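TetR-like transcriptional regulator (Rhodococcus, PDB 3F1B) probably binds cis-regulatory DNA through a helix-turn-helix domain and regulates transcription as a dimeric member of the TetR family. Local coordinates at residues F98-G103 and V168-A173; L161-G165 and L186-A190; R15-L20 and M50-Y55. All coordinates share one frame; numbering follows the deposited sequence.

Along the chain interaction 3 comes first, and it is complete before the other two begin. Interactions 1 and 2 then alternate: 98-103, 161-165, 168-173, 186-190. Both use helix 153-173, which packs on helix 87-104 in interaction 1 and on helix 179-196 in interaction 2. Their centres lie 13 Å apart, and they touch, for example between Leu-99 and Leu-186. Both also reach the second subunit, so they belong to the C-terminal core that forms the dimer. Interaction 3 sits in the N-terminal, presumably DNA-binding region. Its centre is 28 Å from that of interaction 1 and 38 Å from that of interaction 2, with no direct touch to either.

Interaction 1 (F98-G103 and V168-A173); sequences FLGFVG and VADRVA
Ala-169, Val-102 and Val-172 form the centre of this contact between helix 87-104 and helix 153-173. The two short segments run in roughly the same direction, with axes 8.4 Å apart and a crossing angle of -40°. Small residues, Ala-169, Gly-103 and Ala-173, are consistent with this close approach. Val-102 points its CB at the other helix. Its CG1 lies anti to the backbone N (chi1 152°), and this carries the methyl onto the backbone of helix 153-173. There Val-102 CG1 is 3.2 Å from Ala-169 O and 3.4 Å from Ala-173 CB. The other branch, CG2, faces Ala-169 CB. That same CB also meets the end of the Phe-98 ring obliquely, with CZ of Phe-98 3.3 Å from CB of Ala-169. Val-172 uses both branches. Val-172 CG1 rests 3.5 Å from Leu-99 O and also touches Val-102 CG1. Val-172 CG2 lies 3.9 Å from Leu-99 CD2, where the two side chains cross at about a right angle. Trp-109 of helix 106-115 packs on Phe-98, Val-102 and Ala-169. Ala-182 of helix 179-196 also touches Leu-99 and Val-172. The side chains that meet are all apolar. Ala-169 O already accepts from Ala-173 N, and Leu-99 O from Gly-103 N, so the methyls press on carbonyls that have partners. Cohesion between these segments therefore rests on fit and dispersion, not on polar pairing.

Interaction 2 (L161-G165 and L186-A190); sequences LVGAG and LESLA
Gly-165 N donates to Leu-161 O at 2.9 Å, a helical bond that joins two of the residues meeting Leu-186 of helix 179-196. The side chains that meet across the contact are all apolar. The two short segments run antiparallel, at 162°, with their axes 10.2 Å apart. Leu-161 has the largest share. Its CG stands anti to the backbone N (chi1 -152°), which swings its methyls onto helix 179-196. Its branches then divide the work. Leu-161 CD2 lies 3.4 Å from Leu-186 O and 3.9 Å from Leu-189 CD2, while CG and CD1 rest on the Ala-190 methyl, with CG of Leu-161 3.8 Å from CB of Ala-190. With an alanine here, a gap would probably open beside Ala-190 CB, and Leu-189 CD2 would lose its methyl partner. One turn on, Ala-164 CB fits between two leucines, 3.6 Å from Leu-189 CD1 and 3.8 Å from Leu-186 CD1. The other branch of Leu-186, CD2, lies against Gly-165 CA. Leu-186 CD1 nearly eclipses CA (chi2 1°), an unusual torsion that suggests some strain. Leu-95 packs on Leu-186 and Leu-91 on Ala-190, both from helix 87-104, and Thr-137 of helix 126-143 touches Leu-161. Toward the second subunit, Ala-164 meets Ala-160 and Leu-189 meets Leu-189 of that chain, so this helix pair takes part in the dimer interface, as in other TetR-family proteins.

Interaction 3 (R15-L20 and M50-Y55); sequences REQQML and MLYLYY. With SO4 (sulfate ion), chain C.
Met-19 of helix 12-30 reaches into helix 48-54 and ties the first helix of the domain to the second helix of the predicted helix-turn-helix motif. In TetR-family proteins that second helix is the recognition helix. Met-19 is a selenomethionine here. Its CG lies beside the backbone N (chi1 -84°), and the extended chain beyond carries SE and CE over to Tyr-54 and Leu-51. Met-19 SE lies 4.2 Å from the centroid of the Tyr-54 ring and approaches it obliquely, 32° off the normal. The same SE meets the Tyr-55 ring at its edge. These are two Met-aromatic contacts from one atom. Met-19 CE fits against Leu-51, 3.5 Å from Leu-51 CA, and also touches Tyr-54 CD2 at 3.6 Å. Met-50, another selenomethionine, has a chain folded at both chi2 and chi3. This puts Met-50 CE 3.7 Å from CE of Met-19 and 4.0 Å from NE of Arg-15, whose chain crosses it at about a right angle. Glu-16 bends at chi2, and its OE1 accepts a weak hydrogen bond from Tyr-55 OH at 2.6 Å, with carboxylate and ring planes 45° apart. Glu-16 OE2 forms a salt bridge with Arg-12 NH1, which would probably help to position the carboxylate. Leu-20 brings CD2 obliquely to the ring end of Tyr-55, while Leu-61 and Ala-64 of helix 58-77 also pack on that tyrosine. Away from helix 12-30, a sulfate, probably from the crystallisation liquor, is bound by Met-37 N and Asp-38 N. Its atom O2 also accepts a weak hydrogen bond of 3.2 Å from Tyr-52 OH and lies at the edge of the Tyr-52 ring, near its plane.

Interaction 1 (F98-G103 and V168-A173)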
loop_
_atom_site.group_PDB
_atom_site.type_symbol
_atom_site.label_atom_id
_atom_site.label_comp_id
_atom_site.label_asym_id
_atom_site.label_seq_id
_atom_site.Cartn_x
_atom_site.Cartn_y
_atom_site.Cartn_z
ATOM N N PHE A 98 -7.192 2.619 -15.556
ATOM C CA PHE A 98 -6.472 2.777 -14.285
ATOM C C PHE A 98 -5.124 3.442 -14.463
ATOM O O PHE A 98 -4.810 4.424 -13.761
ATOM C CB PHE A 98 -6.281 1.395 -13.640
ATOM C CG PHE A 98 -5.299 1.352 -12.528
ATOM C CD1 PHE A 98 -5.316 2.301 -11.516
ATOM C CD2 PHE A 98 -4.419 0.299 -12.433
ATOM C CE1 PHE A 98 -4.437 2.233 -10.488
ATOM C CE2 PHE A 98 -3.538 0.212 -11.400
ATOM C CZ PHE A 98 -3.541 1.161 -10.423
ATOM N N LEU A 99 -4.299 2.878 -15.340
ATOM C CA LEU A 99 -2.961 3.395 -15.490
ATOM C C LEU A 99 -2.886 4.782 -16.162
ATOM O O LEU A 99 -2.016 5.600 -15.798
ATOM C CB LEU A 99 -2.071 2.400 -16.196
ATOM C CG LEU A 99 -1.672 1.194 -15.356
ATOM C CD1 LEU A 99 -0.977 0.254 -16.328
ATOM C CD2 LEU A 99 -0.765 1.562 -14.121
ATOM N N GLY A 100 -3.786 5.047 -17.114
ATOM C CA GLY A 100 -3.895 6.380 -17.763
ATOM C C GLY A 100 -4.355 7.439 -16.764
ATOM O O GLY A 100 -3.858 8.585 -16.764
ATOM N N PHE A 101 -5.264 7.056 -15.868
ATOM C CA PHE A 101 -5.722 7.969 -14.817
ATOM C C PHE A 101 -4.601 8.372 -13.806
ATOM O O PHE A 101 -4.484 9.524 -13.369
ATOM C CB PHE A 101 -6.867 7.328 -14.064
ATOM C CG PHE A 101 -7.182 8.007 -12.751
ATOM C CD1 PHE A 101 -8.056 9.093 -12.708
ATOM C CD2 PHE A 101 -6.606 7.565 -11.558
ATOM C CE1 PHE A 101 -8.344 9.711 -11.497
ATOM C CE2 PHE A 101 -6.909 8.214 -10.337
ATOM C CZ PHE A 101 -7.772 9.277 -10.334
ATOM N N VAL A 102 -3.791 7.407 -13.428
ATOM C CA VAL A 102 -2.738 7.626 -12.471
ATOM C C VAL A 102 -1.716 8.580 -13.128
ATOM O O VAL A 102 -1.213 9.512 -12.515
ATOM C CB VAL A 102 -2.133 6.261 -12.137
ATOM C CG1 VAL A 102 -0.688 6.388 -11.732
ATOM C CG2 VAL A 102 -2.998 5.548 -11.085
ATOM N N GLY A 103 -1.459 8.343 -14.398
ATOM C CA GLY A 103 -0.481 9.084 -15.122
ATOM C C GLY A 103 -0.859 10.533 -15.197
ATOM O O GLY A 103 0.016 11.387 -15.078
ATOM N N VAL A 168 2.940 -0.658 -9.486
ATOM C CA VAL A 168 3.355 -0.226 -10.827
ATOM C C VAL A 168 2.737 1.167 -11.126
ATOM O O VAL A 168 3.431 2.067 -11.591
ATOM C CB VAL A 168 3.001 -1.307 -11.908
ATOM C CG1 VAL A 168 3.008 -0.718 -13.316
ATOM C CG2 VAL A 168 4.019 -2.476 -11.850
ATOM N N ALA A 169 1.452 1.309 -10.809
ATOM C CA ALA A 169 0.770 2.566 -10.806
ATOM C C ALA A 169 1.650 3.616 -10.146
ATOM O O ALA A 169 1.858 4.667 -10.739
ATOM C CB ALA A 169 -0.560 2.443 -10.092
ATOM N N ASP A 170 2.192 3.342 -8.963
ATOM C CA ASP A 170 3.152 4.281 -8.290
ATOM C C ASP A 170 4.247 4.781 -9.200
ATOM O O ASP A 170 4.543 5.946 -9.245
ATOM C CB ASP A 170 3.885 3.598 -7.132
ATOM C CG ASP A 170 3.543 4.179 -5.781
ATOM O OD1 ASP A 170 2.713 5.125 -5.725
ATOM O OD2 ASP A 170 4.115 3.683 -4.755
ATOM N N ARG A 171 4.883 3.872 -9.909
ATOM C CA ARG A 171 5.924 4.252 -10.833
ATOM C C ARG A 171 5.367 4.967 -12.084
ATOM O O ARG A 171 6.006 5.874 -12.585
ATOM C CB ARG A 171 6.760 3.030 -11.221
ATOM C CG ARG A 171 7.539 2.447 -10.066
ATOM C CD ARG A 171 8.730 3.293 -9.676
ATOM N NE ARG A 171 9.070 3.055 -8.268
ATOM C CZ ARG A 171 10.216 2.522 -7.812
ATOM N NH1 ARG A 171 11.213 2.147 -8.631
ATOM N NH2 ARG A 171 10.369 2.374 -6.505
ATOM N N VAL A 172 4.213 4.550 -12.593
ATOM C CA VAL A 172 3.528 5.306 -13.619
ATOM C C VAL A 172 3.234 6.746 -13.123
ATOM O O VAL A 172 3.640 7.695 -13.758
ATOM C CB VAL A 172 2.244 4.577 -14.112
ATOM C CG1 VAL A 172 1.345 5.514 -14.888
ATOM C CG2 VAL A 172 2.616 3.365 -14.931
ATOM N N ALA A 173 2.594 6.919 -11.970
ATOM C CA ALA A 173 2.343 8.284 -11.431
ATOM C C ALA A 173 3.617 9.103 -11.358
ATOM O O ALA A 173 3.594 10.298 -11.526
ATOM C CB ALA A 173 1.702 8.225 -10.061
#

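Interaction 2 (L161-G165 and L186-A190)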
loop_
_atom_site.group_PDB
_atom_site.type_symbol
_atom_site.label_atom_id
_atom_site.label_comp_id
_atom_site.label_asym_id
_atom_site.label_seq_id
_atom_site.Cartn_x
_atom_site.Cartn_y
_atom_site.Cartn_z
ATOM N N LEU A 161 -2.094 -9.713 -8.796
ATOM C CA LEU A 161 -2.241 -8.756 -9.918
ATOM C C LEU A 161 -2.618 -7.336 -9.436
ATOM O O LEU A 161 -2.167 -6.315 -9.986
ATOM C CB LEU A 161 -3.350 -9.245 -10.857
ATOM C CG LEU A 161 -3.405 -8.939 -12.389
ATOM C CD1 LEU A 161 -4.795 -8.613 -12.923
ATOM C CD2 LEU A 161 -2.350 -7.900 -12.985
ATOM N N VAL A 162 -3.451 -7.239 -8.404
ATOM C CA VAL A 162 -3.854 -5.913 -7.913
ATOM C C VAL A 162 -2.720 -5.246 -7.142
ATOM O O VAL A 162 -2.467 -4.022 -7.283
ATOM C CB VAL A 162 -5.131 -5.990 -7.038
ATOM C CG1 VAL A 162 -5.388 -4.653 -6.271
ATOM C CG2 VAL A 162 -6.343 -6.330 -7.950
ATOM N N GLY A 163 -2.042 -6.056 -6.331
ATOM C CA GLY A 163 -0.888 -5.595 -5.630
ATOM C C GLY A 163 0.166 -5.148 -6.606
ATOM O O GLY A 163 0.798 -4.140 -6.389
ATOM N N ALA A 164 0.375 -5.917 -7.671
ATOM C CA ALA A 164 1.354 -5.547 -8.699
ATOM C C ALA A 164 0.963 -4.230 -9.415
ATOM O O ALA A 164 1.789 -3.378 -9.606
ATOM C CB ALA A 164 1.540 -6.709 -9.709
ATOM N N GLY A 165 -0.315 -4.086 -9.737
ATOM C CA GLY A 165 -0.879 -2.908 -10.357
ATOM C C GLY A 165 -0.733 -1.680 -9.495
ATOM O O GLY A 165 -0.478 -0.564 -10.019
ATOM N N LEU A 186 1.501 -6.030 -16.734
ATOM C CA LEU A 186 0.391 -6.498 -15.938
ATOM C C LEU A 186 -0.509 -7.465 -16.695
ATOM O O LEU A 186 -1.088 -8.361 -16.077
ATOM C CB LEU A 186 -0.411 -5.298 -15.449
ATOM C CG LEU A 186 -0.096 -4.663 -14.069
ATOM C CD1 LEU A 186 1.048 -5.251 -13.208
ATOM C CD2 LEU A 186 -0.062 -3.125 -14.129
ATOM N N GLU A 187 -0.652 -7.295 -18.012
ATOM C CA GLU A 187 -1.492 -8.226 -18.744
ATOM C C GLU A 187 -0.860 -9.610 -18.707
ATOM O O GLU A 187 -1.561 -10.613 -18.539
ATOM C CB GLU A 187 -1.699 -7.837 -20.214
ATOM C CG GLU A 187 -2.541 -6.611 -20.455
ATOM C CD GLU A 187 -2.481 -6.169 -21.905
ATOM O OE1 GLU A 187 -2.152 -4.969 -22.166
ATOM O OE2 GLU A 187 -2.750 -7.035 -22.784
ATOM N N SER A 188 0.454 -9.682 -18.892
ATOM C CA SER A 188 1.053 -11.017 -18.999
ATOM C C SER A 188 1.319 -11.675 -17.626
ATOM O O SER A 188 1.246 -12.883 -17.482
ATOM C CB SER A 188 2.295 -11.000 -19.885
ATOM O OG SER A 188 3.349 -10.312 -19.247
ATOM N N LEU A 189 1.610 -10.874 -16.620
ATOM C CA LEU A 189 1.603 -11.380 -15.263
ATOM C C LEU A 189 0.275 -12.094 -14.986
ATOM O O LEU A 189 0.243 -13.123 -14.330
ATOM C CB LEU A 189 1.781 -10.208 -14.326
ATOM C CG LEU A 189 1.764 -10.350 -12.816
ATOM C CD1 LEU A 189 2.359 -9.077 -12.265
ATOM C CD2 LEU A 189 0.367 -10.600 -12.226
ATOM N N ALA A 190 -0.818 -11.549 -15.514
ATOM C CA ALA A 190 -2.156 -12.040 -15.236
ATOM C C ALA A 190 -2.445 -13.318 -16.015
ATOM O O ALA A 190 -3.002 -14.265 -15.460
ATOM C CB ALA A 190 -3.179 -10.992 -15.573
#

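Interaction 3 (R15-L20 and M50-Y55)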
loop_
_atom_site.group_PDB
_atom_site.type_symbol
_atom_site.label_atom_id
_atom_site.label_comp_id
_atom_site.label_asym_id
_atom_site.label_seq_id
_atom_site.Cartn_x
_atom_site.Cartn_y
_atom_site.Cartn_z
ATOM N N ARG A 15 -16.932 26.674 -6.412
ATOM C CA ARG A 15 -16.173 26.977 -5.208
ATOM C C ARG A 15 -15.654 25.644 -4.644
ATOM O O ARG A 15 -14.468 25.517 -4.321
ATOM C CB ARG A 15 -17.039 27.729 -4.202
ATOM C CG ARG A 15 -16.280 28.770 -3.366
ATOM C CD ARG A 15 -15.406 29.710 -4.237
ATOM N NE ARG A 15 -15.101 30.997 -3.586
ATOM C CZ ARG A 15 -15.689 32.170 -3.855
ATOM N NH1 ARG A 15 -16.642 32.266 -4.777
ATOM N NH2 ARG A 15 -15.321 33.262 -3.192
ATOM N N GLU A 16 -16.570 24.674 -4.560
ATOM C CA GLU A 16 -16.318 23.243 -4.324
ATOM C C GLU A 16 -15.052 22.706 -4.990
ATOM O O GLU A 16 -14.096 22.316 -4.315
ATOM C CB GLU A 16 -17.491 22.459 -4.918
ATOM C CG GLU A 16 -17.538 20.974 -4.603
ATOM C CD GLU A 16 -18.434 20.704 -3.401
ATOM O OE1 GLU A 16 -17.978 20.984 -2.252
ATOM O OE2 GLU A 16 -19.595 20.242 -3.612
ATOM N N GLN A 17 -15.071 22.690 -6.320
ATOM C CA GLN A 17 -13.989 22.130 -7.099
ATOM C C GLN A 17 -12.669 22.837 -6.834
ATOM O O GLN A 17 -11.614 22.186 -6.862
ATOM C CB GLN A 17 -14.337 22.057 -8.591
ATOM C CG GLN A 17 -13.164 22.164 -9.576
ATOM C CD GLN A 17 -13.084 23.547 -10.245
ATOM O OE1 GLN A 17 -13.271 23.667 -11.452
ATOM N NE2 GLN A 17 -12.839 24.597 -9.454
ATOM N N GLN A 18 -12.711 24.132 -6.530
ATOM C CA GLN A 18 -11.480 24.840 -6.206
ATOM C C GLN A 18 -10.901 24.416 -4.861
ATOM O O GLN A 18 -9.671 24.327 -4.708
ATOM C CB GLN A 18 -11.721 26.319 -6.191
ATOM C CG GLN A 18 -11.695 26.936 -7.526
ATOM C CD GLN A 18 -11.958 28.420 -7.437
ATOM O OE1 GLN A 18 -11.859 29.016 -6.353
ATOM N NE2 GLN A 18 -12.311 29.029 -8.563
HETATM N N MSE A 19 -11.782 24.145 -3.895
HETATM C CA MSE A 19 -11.369 23.745 -2.547
HETATM C C MSE A 19 -10.842 22.323 -2.536
HETATM O O MSE A 19 -9.932 22.015 -1.805
HETATM C CB MSE A 19 -12.550 23.814 -1.582
HETATM C CG MSE A 19 -12.793 25.177 -1.011
HETATM SE SE MSE A 19 -14.505 25.352 -0.062
HETATM C CE MSE A 19 -14.061 26.967 0.922
ATOM N N LEU A 20 -11.449 21.455 -3.318
ATOM C CA LEU A 20 -11.061 20.069 -3.374
ATOM C C LEU A 20 -9.745 19.869 -4.148
ATOM O O LEU A 20 -8.897 19.050 -3.754
ATOM C CB LEU A 20 -12.228 19.209 -3.896
ATOM C CG LEU A 20 -13.450 19.075 -2.936
ATOM C CD1 LEU A 20 -14.666 18.508 -3.634
ATOM C CD2 LEU A 20 -13.214 18.264 -1.677
HETATM N N MSE A 50 -14.018 30.583 5.672
HETATM C CA MSE A 50 -14.745 30.097 4.506
HETATM C C MSE A 50 -14.711 28.592 4.393
HETATM O O MSE A 50 -15.768 27.950 4.324
HETATM C CB MSE A 50 -14.149 30.672 3.242
HETATM C CG MSE A 50 -14.921 31.821 2.672
HETATM SE SE MSE A 50 -16.536 31.069 1.881
HETATM C CE MSE A 50 -15.686 30.268 0.294
ATOM N N LEU A 51 -13.496 28.035 4.369
ATOM C CA LEU A 51 -13.290 26.590 4.315
ATOM C C LEU A 51 -14.158 25.831 5.355
ATOM O O LEU A 51 -14.845 24.860 5.028
ATOM C CB LEU A 51 -11.809 26.282 4.554
ATOM C CG LEU A 51 -10.995 25.430 3.596
ATOM C CD1 LEU A 51 -9.890 24.762 4.355
ATOM C CD2 LEU A 51 -11.781 24.400 2.854
ATOM N N TYR A 52 -14.122 26.284 6.605
ATOM C CA TYR A 52 -14.881 25.622 7.672
ATOM C C TYR A 52 -16.382 25.680 7.489
ATOM O O TYR A 52 -17.100 24.802 7.980
ATOM C CB TYR A 52 -14.516 26.208 9.026
ATOM C CG TYR A 52 -13.241 25.656 9.553
ATOM C CD1 TYR A 52 -12.054 26.291 9.306
ATOM C CD2 TYR A 52 -13.221 24.473 10.269
ATOM C CE1 TYR A 52 -10.865 25.764 9.768
ATOM C CE2 TYR A 52 -12.044 23.936 10.753
ATOM C CZ TYR A 52 -10.863 24.587 10.508
ATOM O OH TYR A 52 -9.664 24.081 10.985
ATOM N N LEU A 53 -16.864 26.716 6.804
ATOM C CA LEU A 53 -18.289 26.772 6.451
ATOM C C LEU A 53 -18.680 25.734 5.373
ATOM O O LEU A 53 -19.858 25.494 5.164
ATOM C CB LEU A 53 -18.760 28.207 6.065
ATOM C CG LEU A 53 -18.679 29.353 7.081
ATOM C CD1 LEU A 53 -19.052 30.650 6.444
ATOM C CD2 LEU A 53 -19.582 29.083 8.262
ATOM N N TYR A 54 -17.697 25.131 4.702
ATOM C CA TYR A 54 -17.979 24.065 3.746
ATOM C C TYR A 54 -17.589 22.746 4.348
ATOM O O TYR A 54 -18.319 21.764 4.189
ATOM C CB TYR A 54 -17.287 24.243 2.379
ATOM C CG TYR A 54 -17.886 25.337 1.566
ATOM C CD1 TYR A 54 -18.848 25.079 0.580
ATOM C CD2 TYR A 54 -17.529 26.674 1.816
ATOM C CE1 TYR A 54 -19.430 26.153 -0.160
ATOM C CE2 TYR A 54 -18.105 27.752 1.106
ATOM C CZ TYR A 54 -19.032 27.495 0.120
ATOM O OH TYR A 54 -19.536 28.596 -0.552
ATOM N N TYR A 55 -16.455 22.699 5.041
ATOM C CA TYR A 55 -15.984 21.413 5.543
ATOM C C TYR A 55 -16.009 21.231 7.045
ATOM O O TYR A 55 -16.623 20.264 7.540
ATOM C CB TYR A 55 -14.689 20.957 4.852
ATOM C CG TYR A 55 -14.992 20.742 3.393
ATOM C CD1 TYR A 55 -15.672 19.577 2.972
ATOM C CD2 TYR A 55 -14.721 21.742 2.450
ATOM C CE1 TYR A 55 -16.034 19.393 1.642
ATOM C CE2 TYR A 55 -15.089 21.569 1.106
ATOM C CZ TYR A 55 -15.726 20.375 0.716
ATOM O OH TYR A 55 -16.062 20.176 -0.610
HETATM S S SO4 C . -5.345 23.687 11.083
HETATM O O1 SO4 C . -4.733 24.554 10.082
HETATM O O2 SO4 C . -6.547 24.395 11.541
HETATM O O3 SO4 C . -5.678 22.377 10.514
HETATM O O4 SO4 C . -4.433 23.484 12.205
#